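Local coordinates for penicillin binding protein 2X (PDB 5U47) that probably cross-links peptidoglycan strands as a transpeptidase of the septal cell-division machinery, and is the kind of enzyme that beta-lactams inactivate, at residues R343-S346 with S352-S355; T58-P63 with I192-K197; T148-F153 with P225-L230; A422-S427 with I431-Q436. The protein carries 1 engineered substitution. All blocks are in the same frame, centred on the assembly; numbering follows the deposited sequence.

Overall arrangement
Interactions 1 and 4 both lie in the transpeptidase domain. Interaction 1 is the one at the probable active site. Its second segment holds Ser354, whose hydroxyl bonds to Lys298 and Lys505, consistent with the SxN serine of penicillin-binding proteins. Interaction 4 has its nearest atoms about 12 Å from interaction 1, with centres 28 Å apart. Interaction 3 joins residues 148-153 to helix 224-241. Its nearest atoms are about 7 Å from interaction 4. Interaction 2 belongs to the dimerisation-domain region. Its centre is 85 Å from that of interaction 1, on the opposite side of the chain's centre. Along the chain, interactions 2 and 3 alternate their segments.

Interaction 1: residues R343-S346 with S352-S355; sequences RTMS and SYSS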
loop_
_atom_site.group_PDB
_atom_site.type_symbol
_atom_site.label_atom_id
_atom_site.label_comp_id
_atom_site.label_asym_id
_atom_site.label_seq_id
_atom_site.Cartn_x
_atom_site.Cartn_y
_atom_site.Cartn_z
ATOM N N ARG A 343 -15.731 -35.632 -17.308
ATOM C CA ARG A 343 -14.756 -36.625 -16.851
ATOM C C ARG A 343 -14.803 -36.822 -15.331
ATOM O O ARG A 343 -15.214 -35.927 -14.579
ATOM C CB ARG A 343 -13.345 -36.227 -17.316
ATOM C CG ARG A 343 -12.195 -37.084 -16.783
ATOM C CD ARG A 343 -10.868 -36.767 -17.466
ATOM N NE ARG A 343 -10.600 -35.325 -17.547
ATOM C CZ ARG A 343 -9.476 -34.789 -18.023
ATOM N NH1 ARG A 343 -8.466 -35.557 -18.426
ATOM N NH2 ARG A 343 -9.352 -33.464 -18.065
ATOM N N THR A 344 -14.387 -38.013 -14.903
ATOM C CA THR A 344 -14.336 -38.378 -13.497
ATOM C C THR A 344 -12.953 -38.013 -12.976
ATOM O O THR A 344 -11.943 -38.354 -13.593
ATOM C CB THR A 344 -14.620 -39.877 -13.297
ATOM O OG1 THR A 344 -15.905 -40.181 -13.839
ATOM C CG2 THR A 344 -14.606 -40.255 -11.821
ATOM N N MET A 345 -12.918 -37.300 -11.852
ATOM C CA MET A 345 -11.670 -36.845 -11.252
ATOM C C MET A 345 -11.624 -36.982 -9.755
ATOM O O MET A 345 -12.638 -36.966 -9.074
ATOM C CB MET A 345 -11.478 -35.349 -11.514
ATOM C CG MET A 345 -11.087 -34.964 -12.918
ATOM S SD MET A 345 -11.050 -33.168 -13.068
ATOM C CE MET A 345 -12.804 -32.795 -13.050
ATOM N N SER A 346 -10.400 -37.076 -9.266
ATOM C CA SER A 346 -10.091 -37.034 -7.847
ATOM C C SER A 346 -10.350 -35.573 -7.419
ATOM O O SER A 346 -10.355 -34.693 -8.274
ATOM C CB SER A 346 -8.609 -37.373 -7.692
ATOM O OG SER A 346 -8.140 -37.225 -6.389
ATOM N N SER A 352 -6.401 -29.170 -9.113
ATOM C CA SER A 352 -5.348 -28.881 -10.083
ATOM C C SER A 352 -5.933 -28.333 -11.380
ATOM O O SER A 352 -5.382 -27.412 -11.982
ATOM C CB SER A 352 -4.498 -30.131 -10.352
ATOM O OG SER A 352 -3.751 -30.488 -9.196
ATOM N N TYR A 353 -7.079 -28.901 -11.752
ATOM C CA TYR A 353 -7.810 -28.582 -12.962
ATOM C C TYR A 353 -8.658 -27.324 -12.854
ATOM O O TYR A 353 -9.210 -26.854 -13.847
ATOM C CB TYR A 353 -8.711 -29.799 -13.269
ATOM C CG TYR A 353 -9.390 -29.841 -14.609
ATOM C CD1 TYR A 353 -8.677 -30.199 -15.747
ATOM C CD2 TYR A 353 -10.767 -29.605 -14.736
ATOM C CE1 TYR A 353 -9.290 -30.276 -16.984
ATOM C CE2 TYR A 353 -11.400 -29.690 -15.979
ATOM C CZ TYR A 353 -10.647 -30.021 -17.097
ATOM O OH TYR A 353 -11.230 -30.119 -18.341
ATOM N N SER A 354 -8.752 -26.781 -11.645
ATOM C CA SER A 354 -9.580 -25.619 -11.352
ATOM C C SER A 354 -11.053 -25.911 -11.711
ATOM O O SER A 354 -11.719 -25.120 -12.373
ATOM C CB SER A 354 -9.061 -24.372 -12.045
ATOM O OG SER A 354 -9.532 -23.205 -11.371
ATOM N N SER A 355 -11.544 -27.048 -11.231
ATOM C CA SER A 355 -12.928 -27.452 -11.434
ATOM C C SER A 355 -13.875 -26.733 -10.473
ATOM O O SER A 355 -13.823 -26.967 -9.269
ATOM C CB SER A 355 -13.068 -28.965 -11.233
ATOM O OG SER A 355 -14.432 -29.378 -11.265
#
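Arg343 reaches Tyr353 with the end of its guanidinium group. Its NH2 lies 3.4 Å from Tyr353 CE1. The ring carbons CE1 and CZ sit at the edge of the guanidinium, and the two planes are 86° apart. The approach to the ring itself is oblique. A bend at chi3 (47°) turns the end of an otherwise extended arginine chain. The other terminal nitrogen, NH1, forms a salt bridge with Glu481, which helps to fix the group beside the ring.

Two residues on, Met345 lies on the short strand 344-346 and is buried. Its CG is anti to the carbonyl carbon, and the thioether points at Tyr353. Met345 SD is 3.9 Å from Tyr353 CD2. It lies 4.4 Å from the ring centroid and 31° off the ring normal, an oblique Met-aromatic contact. The methyl CE goes on to Ser355, at 4.2 Å from its OG. That hydroxyl is bonded to Asp332 and caps the next helix through Gly358 N.

Tyr353 OH is bonded to Ser334, which anchors the far end of the side chain. Its backbone O is bonded to Trp333. Ser354 follows directly and is bonded to Lys298 and Lys505, consistent with the SxN motif of penicillin-binding proteins. The contact is one of sulfur, ring and cation edge, and the polar ends of Tyr353 and Ser355 find their partners outside the two segments.

Interaction 2: residues T58-P63 with I192-K197; sequences TSYVSP and IYEKDK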
loop_
_atom_site.group_PDB
_atom_site.type_symbol
_atom_site.label_atom_id
_atom_site.label_comp_id
_atom_site.label_asym_id
_atom_site.label_seq_id
_atom_site.Cartn_x
_atom_site.Cartn_y
_atom_site.Cartn_z
ATOM N N THR A 58 12.108 53.509 -5.156
ATOM C CA THR A 58 12.930 54.505 -4.475
ATOM C C THR A 58 12.472 54.698 -3.012
ATOM O O THR A 58 13.152 55.371 -2.215
ATOM C CB THR A 58 12.962 55.849 -5.246
ATOM O OG1 THR A 58 11.630 56.323 -5.462
ATOM C CG2 THR A 58 13.644 55.668 -6.589
ATOM N N SER A 59 11.315 54.122 -2.669
ATOM C CA SER A 59 10.820 54.165 -1.285
ATOM C C SER A 59 11.471 53.099 -0.397
ATOM O O SER A 59 11.340 53.157 0.823
ATOM C CB SER A 59 9.293 54.008 -1.227
ATOM O OG SER A 59 8.644 55.116 -1.826
ATOM N N TYR A 60 12.176 52.141 -0.997
ATOM C CA TYR A 60 12.801 51.061 -0.224
ATOM C C TYR A 60 14.137 51.515 0.385
ATOM O O TYR A 60 15.217 51.192 -0.107
ATOM C CB TYR A 60 12.953 49.813 -1.104
ATOM C CG TYR A 60 13.364 48.546 -0.376
ATOM C CD1 TYR A 60 12.515 47.951 0.555
ATOM C CD2 TYR A 60 14.565 47.892 -0.688
ATOM C CE1 TYR A 60 12.874 46.767 1.207
ATOM C CE2 TYR A 60 14.930 46.709 -0.057
ATOM C CZ TYR A 60 14.086 46.149 0.894
ATOM O OH TYR A 60 14.447 44.972 1.520
ATOM N N VAL A 61 14.034 52.275 1.471
ATOM C CA VAL A 61 15.193 52.806 2.173
ATOM C C VAL A 61 15.113 52.487 3.662
ATOM O O VAL A 61 14.025 52.228 4.188
ATOM C CB VAL A 61 15.289 54.341 1.997
ATOM C CG1 VAL A 61 15.352 54.701 0.521
ATOM C CG2 VAL A 61 14.120 55.065 2.679
ATOM N N SER A 62 16.263 52.512 4.330
ATOM C CA SER A 62 16.326 52.285 5.776
ATOM C C SER A 62 15.805 53.541 6.475
ATOM O O SER A 62 15.593 54.561 5.820
ATOM C CB SER A 62 17.775 52.027 6.233
ATOM O OG SER A 62 18.536 53.237 6.313
ATOM N N PRO A 63 15.609 53.480 7.808
ATOM C CA PRO A 63 15.180 54.672 8.549
ATOM C C PRO A 63 16.099 55.906 8.383
ATOM O O PRO A 63 15.618 57.036 8.539
ATOM C CB PRO A 63 15.162 54.186 9.998
ATOM C CG PRO A 63 14.822 52.738 9.888
ATOM C CD PRO A 63 15.482 52.256 8.626
ATOM N N ILE A 192 8.305 37.183 8.894
ATOM C CA ILE A 192 7.778 38.499 8.622
ATOM C C ILE A 192 8.391 38.916 7.294
ATOM O O ILE A 192 9.605 39.070 7.182
ATOM C CB ILE A 192 8.159 39.527 9.712
ATOM C CG1 ILE A 192 7.624 39.072 11.068
ATOM C CG2 ILE A 192 7.619 40.903 9.354
ATOM C CD1 ILE A 192 8.062 39.942 12.229
ATOM N N TYR A 193 7.554 39.053 6.284
ATOM C CA TYR A 193 8.014 39.545 4.992
ATOM C C TYR A 193 7.804 41.020 5.008
ATOM O O TYR A 193 6.911 41.496 5.679
ATOM C CB TYR A 193 7.164 38.988 3.855
ATOM C CG TYR A 193 7.455 37.580 3.455
ATOM C CD1 TYR A 193 7.176 36.514 4.303
ATOM C CD2 TYR A 193 7.970 37.295 2.190
ATOM C CE1 TYR A 193 7.433 35.204 3.915
ATOM C CE2 TYR A 193 8.205 35.994 1.789
ATOM C CZ TYR A 193 7.947 34.954 2.658
ATOM O OH TYR A 193 8.206 33.668 2.259
ATOM N N GLU A 194 8.631 41.746 4.271
ATOM C CA GLU A 194 8.426 43.173 4.102
ATOM C C GLU A 194 7.288 43.322 3.087
ATOM O O GLU A 194 7.082 42.438 2.244
ATOM C CB GLU A 194 9.706 43.845 3.609
ATOM C CG GLU A 194 10.854 43.764 4.606
ATOM C CD GLU A 194 12.161 44.318 4.069
ATOM O OE1 GLU A 194 12.863 45.025 4.823
ATOM O OE2 GLU A 194 12.486 44.071 2.894
ATOM N N LYS A 195 6.526 44.412 3.207
ATOM C CA LYS A 195 5.402 44.700 2.318
ATOM C C LYS A 195 5.545 46.092 1.719
ATOM O O LYS A 195 6.177 46.966 2.314
ATOM C CB LYS A 195 4.044 44.627 3.057
ATOM C CG LYS A 195 3.598 43.239 3.526
ATOM C CD LYS A 195 4.100 42.870 4.919
ATOM C CE LYS A 195 4.001 41.362 5.184
ATOM N NZ LYS A 195 2.644 40.775 5.002
ATOM N N ASP A 196 4.975 46.289 0.530
ATOM C CA ASP A 196 4.933 47.630 -0.075
ATOM C C ASP A 196 3.812 48.404 0.645
ATOM O O ASP A 196 3.145 47.839 1.517
ATOM C CB ASP A 196 4.727 47.571 -1.603
ATOM C CG ASP A 196 3.475 46.803 -2.019
ATOM O OD1 ASP A 196 2.688 46.379 -1.148
ATOM O OD2 ASP A 196 3.289 46.609 -3.237
ATOM N N LYS A 197 3.602 49.677 0.309
ATOM C CA LYS A 197 2.522 50.445 0.963
ATOM C C LYS A 197 1.113 49.858 0.694
ATOM O O LYS A 197 0.197 50.049 1.500
ATOM C CB LYS A 197 2.592 51.940 0.598
ATOM C CG LYS A 197 3.504 52.782 1.500
ATOM C CD LYS A 197 4.919 52.231 1.681
ATOM C CE LYS A 197 5.744 52.216 0.394
ATOM N NZ LYS A 197 7.081 51.583 0.612
#
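Tyr60 and Glu194 make the one hydrogen bond of this contact. The phenol OH of Tyr60 donates to Glu194 OE2 at 2.6 Å, a short distance. OE2 accepts through its syn lone pair, on the side of the other carboxylate oxygen. The carboxylate comes to the edge of the ring, with Glu194 CD in the ring plane. The ring and carboxylate planes are 89° apart, so the two groups meet nearly at a right angle. OE2 is also 3.2 Å from Tyr60 CE1. The glutamate chain is extended beyond CG (chi2 175°), which carries the carboxylate across to the phenol. Behind it, Glu194 N is bonded to Thr205.

A van der Waals contact lies to one side. Lys197 NZ is 3.8 Å from Ser59 CB. The lysine folds back at chi2 and chi3 to get there. Lys197 is poorly ordered, its bond to Tyr103 is weak, and both it and Ser59 touch a crystal neighbour, so this part may differ in solution.

Backbone bonding shapes the loop that presents the phenol. Val61 N bonds to Ser59 O at 2.9 Å, closing an inverse gamma turn centred on Tyr60. Another backbone bond joins Tyr60 to Leu68.

The arrangement is a surface bridge between two loops of the dimerisation-domain region, one after strand 42-55 and the other between strands 189-192 and 207-210, with a tyrosine-carboxylate pair at its centre.

Interaction 3: residues T148-F153 with P225-L230; sequences TFASEF and PLQTFL
Phe149 lays one face of its ring over the side chain of Gln227. Gln227 CG sits 3.6 Å from the ring centroid and 14° off the normal, a CH-pi contact. Both chains leave the backbone with CG anti to N. Gln227 then bends at chi2 (76°), which swings its amide off the ring and toward Ala150. The amide plane ends up 56° from the ring plane. Gln227 NE2 lies 3.7 Å from Ala150 CB. It bonds to Glu231 OE2, which also accepts from Ala150 N, and to Thr261 O.

Ala150 is the N-cap of helix 151-154 and has a left-handed backbone conformation. Helix 224-241, which carries Gln227, packs against strand 258-264 of the five-stranded antiparallel sheet of the transpeptidase fold, so Gln227 stands between that sheet and the turn before helix 151-154. Helix 558-572 covers Leu226 and Phe229 of the same helix.

Thr228 meets the Phe149 ring at its edge. Its OG1 lies in the ring plane, 3.5 Å from Phe149 CE2. That hydroxyl is bonded to Ala224 O, one turn back along its own helix. Ser151 OG accepts a weak bond from Phe149 N.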
loop_
_atom_site.group_PDB
_atom_site.type_symbol
_atom_site.label_atom_id
_atom_site.label_comp_id
_atom_site.label_asym_id
_atom_site.label_seq_id
_atom_site.Cartn_x
_atom_site.Cartn_y
_atom_site.Cartn_z
ATOM N N THR A 148 9.164 6.082 -13.458
ATOM C CA THR A 148 8.071 5.089 -13.454
ATOM C C THR A 148 8.469 3.959 -12.505
ATOM O O THR A 148 9.194 3.019 -12.880
ATOM C CB THR A 148 7.795 4.593 -14.877
ATOM O OG1 THR A 148 7.470 5.733 -15.700
ATOM C CG2 THR A 148 6.662 3.614 -14.888
ATOM N N PHE A 149 8.000 4.071 -11.270
ATOM C CA PHE A 149 8.417 3.200 -10.180
ATOM C C PHE A 149 7.377 3.299 -9.082
ATOM O O PHE A 149 7.265 4.338 -8.430
ATOM C CB PHE A 149 9.793 3.715 -9.687
ATOM C CG PHE A 149 10.374 2.989 -8.494
ATOM C CD1 PHE A 149 9.913 3.235 -7.212
ATOM C CD2 PHE A 149 11.447 2.122 -8.655
ATOM C CE1 PHE A 149 10.462 2.576 -6.116
ATOM C CE2 PHE A 149 12.017 1.476 -7.572
ATOM C CZ PHE A 149 11.530 1.716 -6.298
ATOM N N ALA A 150 6.607 2.225 -8.887
ATOM C CA ALA A 150 5.529 2.172 -7.862
ATOM C C ALA A 150 4.779 3.483 -7.793
ATOM O O ALA A 150 4.465 3.983 -6.710
ATOM C CB ALA A 150 6.132 1.867 -6.519
ATOM N N SER A 151 4.453 4.021 -8.952
ATOM C CA SER A 151 3.892 5.368 -9.006
ATOM C C SER A 151 2.569 5.532 -8.287
ATOM O O SER A 151 2.414 6.446 -7.455
ATOM C CB SER A 151 3.813 5.850 -10.456
ATOM O OG SER A 151 5.122 6.000 -10.976
ATOM N N GLU A 152 1.619 4.657 -8.589
ATOM C CA GLU A 152 0.333 4.715 -7.902
ATOM C C GLU A 152 0.476 4.488 -6.383
ATOM O O GLU A 152 -0.212 5.120 -5.593
ATOM C CB GLU A 152 -0.689 3.757 -8.538
ATOM C CG GLU A 152 -1.182 4.236 -9.903
ATOM C CD GLU A 152 -0.202 4.071 -11.059
ATOM O OE1 GLU A 152 0.895 3.415 -10.937
ATOM O OE2 GLU A 152 -0.554 4.608 -12.132
ATOM N N PHE A 153 1.387 3.609 -5.988
ATOM C CA PHE A 153 1.622 3.385 -4.556
ATOM C C PHE A 153 2.139 4.661 -3.843
ATOM O O PHE A 153 1.603 5.064 -2.789
ATOM C CB PHE A 153 2.587 2.234 -4.387
ATOM C CG PHE A 153 3.125 2.086 -2.996
ATOM C CD1 PHE A 153 2.364 1.486 -2.001
ATOM C CD2 PHE A 153 4.402 2.536 -2.690
ATOM C CE1 PHE A 153 2.877 1.340 -0.719
ATOM C CE2 PHE A 153 4.930 2.380 -1.407
ATOM C CZ PHE A 153 4.160 1.784 -0.426
ATOM N N PRO A 225 15.633 -2.345 -5.926
ATOM C CA PRO A 225 16.112 -3.243 -6.987
ATOM C C PRO A 225 15.034 -4.195 -7.496
ATOM O O PRO A 225 14.868 -4.374 -8.713
ATOM C CB PRO A 225 17.242 -4.046 -6.302
ATOM C CG PRO A 225 17.691 -3.188 -5.159
ATOM C CD PRO A 225 16.499 -2.384 -4.735
ATOM N N LEU A 226 14.294 -4.806 -6.571
ATOM C CA LEU A 226 13.241 -5.735 -6.957
ATOM C C LEU A 226 12.129 -4.995 -7.682
ATOM O O LEU A 226 11.614 -5.476 -8.695
ATOM C CB LEU A 226 12.656 -6.446 -5.738
ATOM C CG LEU A 226 11.609 -7.515 -6.058
ATOM C CD1 LEU A 226 12.250 -8.626 -6.867
ATOM C CD2 LEU A 226 10.995 -8.067 -4.784
ATOM N N GLN A 227 11.752 -3.840 -7.149
ATOM C CA GLN A 227 10.691 -3.023 -7.756
ATOM C C GLN A 227 11.047 -2.636 -9.191
ATOM O O GLN A 227 10.205 -2.728 -10.073
ATOM C CB GLN A 227 10.445 -1.773 -6.932
ATOM C CG GLN A 227 9.340 -0.861 -7.474
ATOM C CD GLN A 227 7.927 -1.388 -7.208
ATOM O OE1 GLN A 227 7.616 -1.851 -6.100
ATOM N NE2 GLN A 227 7.057 -1.252 -8.189
ATOM N N THR A 228 12.291 -2.195 -9.407
ATOM C CA THR A 228 12.782 -1.797 -10.743
ATOM C C THR A 228 12.665 -2.956 -11.708
ATOM O O THR A 228 12.189 -2.808 -12.830
ATOM C CB THR A 228 14.238 -1.252 -10.661
ATOM O OG1 THR A 228 14.236 -0.086 -9.836
ATOM C CG2 THR A 228 14.798 -0.865 -12.029
ATOM N N PHE A 229 13.039 -4.130 -11.234
ATOM C CA PHE A 229 12.968 -5.337 -12.028
ATOM C C PHE A 229 11.515 -5.703 -12.333
ATOM O O PHE A 229 11.199 -6.081 -13.460
ATOM C CB PHE A 229 13.685 -6.456 -11.279
ATOM C CG PHE A 229 13.897 -7.674 -12.074
ATOM C CD1 PHE A 229 15.042 -7.827 -12.833
ATOM C CD2 PHE A 229 12.972 -8.692 -12.047
ATOM C CE1 PHE A 229 15.244 -8.973 -13.573
ATOM C CE2 PHE A 229 13.160 -9.831 -12.779
ATOM C CZ PHE A 229 14.295 -9.977 -13.552
ATOM N N LEU A 230 10.624 -5.568 -11.338
ATOM C CA LEU A 230 9.203 -5.848 -11.544
ATOM C C LEU A 230 8.577 -4.944 -12.625
ATOM O O LEU A 230 7.757 -5.412 -13.434
ATOM C CB LEU A 230 8.412 -5.678 -10.232
ATOM C CG LEU A 230 6.898 -5.821 -10.333
ATOM C CD1 LEU A 230 6.517 -7.192 -10.832
ATOM C CD2 LEU A 230 6.232 -5.548 -9.000
#

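Interaction 4: residues A422-S427 with I431-Q436; sequences AFTAIS and IMLEPQ
Thr424 turns its hydroxyl from the helix toward the backbone of Leu433. Its OG1 accepts from Leu433 N at 2.9 Å, with an N-H...O angle of 170°, so the bond is nearly straight. The hydroxyl stands between the backbone N and the carbonyl carbon (chi1 61°). It is also bonded to Arg421 O, so two bonds grip this buried oxygen. Thr424 CB rests 4.0 Å from Leu433 CB, alongside the polar bond.

Met432 lies on the neighbouring part of the helix surface. Its CB touches Ala425 CB at 4.0 Å. Its CG passes Thr424 OG1 at 3.7 Å, and its SD comes 4.3 Å from Ala422 CA. At Ala425 the small side chain lets the backbones draw close, with 4.1 Å between Ala425 CA and Met432 CA. Ile431 meets the helix through its carbonyl oxygen, which is also bonded to Asn428.

On another side of the helix, Phe423 makes an edge-to-face contact with Tyr544 and packs on strand 526-534. Met432 pairs with strand 456-458, and Glu434 bonds to Glu455 just before it. This is a helix-turn-strand unit of the transpeptidase domain: the chain turns back after the helix and a short, weakly bonded strand crosses its side.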
loop_
_atom_site.group_PDB
_atom_site.type_symbol
_atom_site.label_atom_id
_atom_site.label_comp_id
_atom_site.label_asym_id
_atom_site.label_seq_id
_atom_site.Cartn_x
_atom_site.Cartn_y
_atom_site.Cartn_z
ATOM N N ALA A 422 -5.122 -12.774 3.115
ATOM C CA ALA A 422 -5.594 -14.162 3.203
ATOM C C ALA A 422 -4.481 -15.125 2.827
ATOM O O ALA A 422 -4.291 -16.154 3.499
ATOM C CB ALA A 422 -6.808 -14.368 2.304
ATOM N N PHE A 423 -3.729 -14.780 1.766
ATOM C CA PHE A 423 -2.620 -15.625 1.330
ATOM C C PHE A 423 -1.538 -15.793 2.404
ATOM O O PHE A 423 -0.877 -16.842 2.453
ATOM C CB PHE A 423 -1.956 -15.115 0.040
ATOM C CG PHE A 423 -2.836 -15.180 -1.195
ATOM C CD1 PHE A 423 -3.644 -16.283 -1.453
ATOM C CD2 PHE A 423 -2.775 -14.173 -2.144
ATOM C CE1 PHE A 423 -4.423 -16.349 -2.619
ATOM C CE2 PHE A 423 -3.551 -14.232 -3.302
ATOM C CZ PHE A 423 -4.376 -15.317 -3.529
ATOM N N THR A 424 -1.357 -14.795 3.275
ATOM C CA THR A 424 -0.329 -14.933 4.296
ATOM C C THR A 424 -0.606 -16.109 5.242
ATOM O O THR A 424 0.337 -16.694 5.744
ATOM C CB THR A 424 -0.089 -13.656 5.157
ATOM O OG1 THR A 424 -1.286 -13.310 5.865
ATOM C CG2 THR A 424 0.347 -12.517 4.330
ATOM N N ALA A 425 -1.879 -16.446 5.501
ATOM C CA ALA A 425 -2.195 -17.554 6.399
ATOM C C ALA A 425 -1.783 -18.878 5.750
ATOM O O ALA A 425 -1.341 -19.798 6.409
ATOM C CB ALA A 425 -3.669 -17.567 6.750
ATOM N N ILE A 426 -1.903 -18.949 4.433
ATOM C CA ILE A 426 -1.501 -20.135 3.700
ATOM C C ILE A 426 0.021 -20.287 3.738
ATOM O O ILE A 426 0.515 -21.390 3.955
ATOM C CB ILE A 426 -1.999 -20.055 2.252
ATOM C CG1 ILE A 426 -3.531 -19.939 2.215
ATOM C CG2 ILE A 426 -1.507 -21.253 1.432
ATOM C CD1 ILE A 426 -4.277 -21.155 2.709
ATOM N N SER A 427 0.738 -19.177 3.539
ATOM C CA SER A 427 2.201 -19.140 3.496
ATOM C C SER A 427 2.896 -19.161 4.855
ATOM O O SER A 427 4.097 -19.450 4.928
ATOM C CB SER A 427 2.688 -17.853 2.793
ATOM O OG SER A 427 2.589 -16.700 3.672
ATOM N N ILE A 431 -1.233 -18.856 10.140
ATOM C CA ILE A 431 -1.246 -17.600 10.923
ATOM C C ILE A 431 -1.283 -16.392 10.002
ATOM O O ILE A 431 -0.301 -16.077 9.338
ATOM C CB ILE A 431 0.009 -17.535 11.835
ATOM C CG1 ILE A 431 0.073 -18.790 12.719
ATOM C CG2 ILE A 431 0.027 -16.261 12.683
ATOM C CD1 ILE A 431 1.410 -18.995 13.387
ATOM N N MET A 432 -2.410 -15.696 10.007
ATOM C CA MET A 432 -2.626 -14.568 9.130
ATOM C C MET A 432 -1.896 -13.337 9.656
ATOM O O MET A 432 -1.887 -13.070 10.880
ATOM C CB MET A 432 -4.125 -14.306 8.995
ATOM C CG MET A 432 -4.493 -13.477 7.790
ATOM S SD MET A 432 -6.261 -13.624 7.377
ATOM C CE MET A 432 -6.861 -12.650 8.724
ATOM N N LEU A 433 -1.302 -12.598 8.718
ATOM C CA LEU A 433 -0.530 -11.399 8.990
ATOM C C LEU A 433 -1.138 -10.200 8.302
ATOM O O LEU A 433 -1.776 -10.323 7.245
ATOM C CB LEU A 433 0.904 -11.563 8.457
ATOM C CG LEU A 433 1.714 -12.766 8.944
ATOM C CD1 LEU A 433 3.088 -12.832 8.285
ATOM C CD2 LEU A 433 1.873 -12.726 10.447
ATOM N N GLU A 434 -0.949 -9.036 8.915
ATOM C CA GLU A 434 -1.395 -7.775 8.323
ATOM C C GLU A 434 -0.353 -7.359 7.267
ATOM O O GLU A 434 0.840 -7.278 7.580
ATOM C CB GLU A 434 -1.484 -6.711 9.409
ATOM C CG GLU A 434 -1.934 -5.332 8.952
ATOM C CD GLU A 434 -3.424 -5.216 8.657
ATOM O OE1 GLU A 434 -4.147 -6.232 8.499
ATOM O OE2 GLU A 434 -3.871 -4.062 8.569
ATOM N N PRO A 435 -0.783 -7.096 6.020
ATOM C CA PRO A 435 0.166 -6.598 5.047
ATOM C C PRO A 435 0.707 -5.244 5.528
ATOM O O PRO A 435 -0.057 -4.471 6.112
ATOM C CB PRO A 435 -0.677 -6.448 3.771
ATOM C CG PRO A 435 -1.786 -7.419 3.957
ATOM C CD PRO A 435 -2.110 -7.306 5.412
ATOM N N GLN A 436 2.000 -5.006 5.307
ATOM C CA GLN A 436 2.688 -3.784 5.743
ATOM C C GLN A 436 3.483 -3.182 4.614
ATOM O O GLN A 436 4.102 -3.911 3.808
ATOM C CB GLN A 436 3.672 -4.088 6.875
ATOM C CG GLN A 436 3.027 -4.481 8.190
ATOM C CD GLN A 436 4.031 -4.835 9.274
ATOM O OE1 GLN A 436 5.206 -5.150 8.996
ATOM N NE2 GLN A 436 3.578 -4.798 10.517
#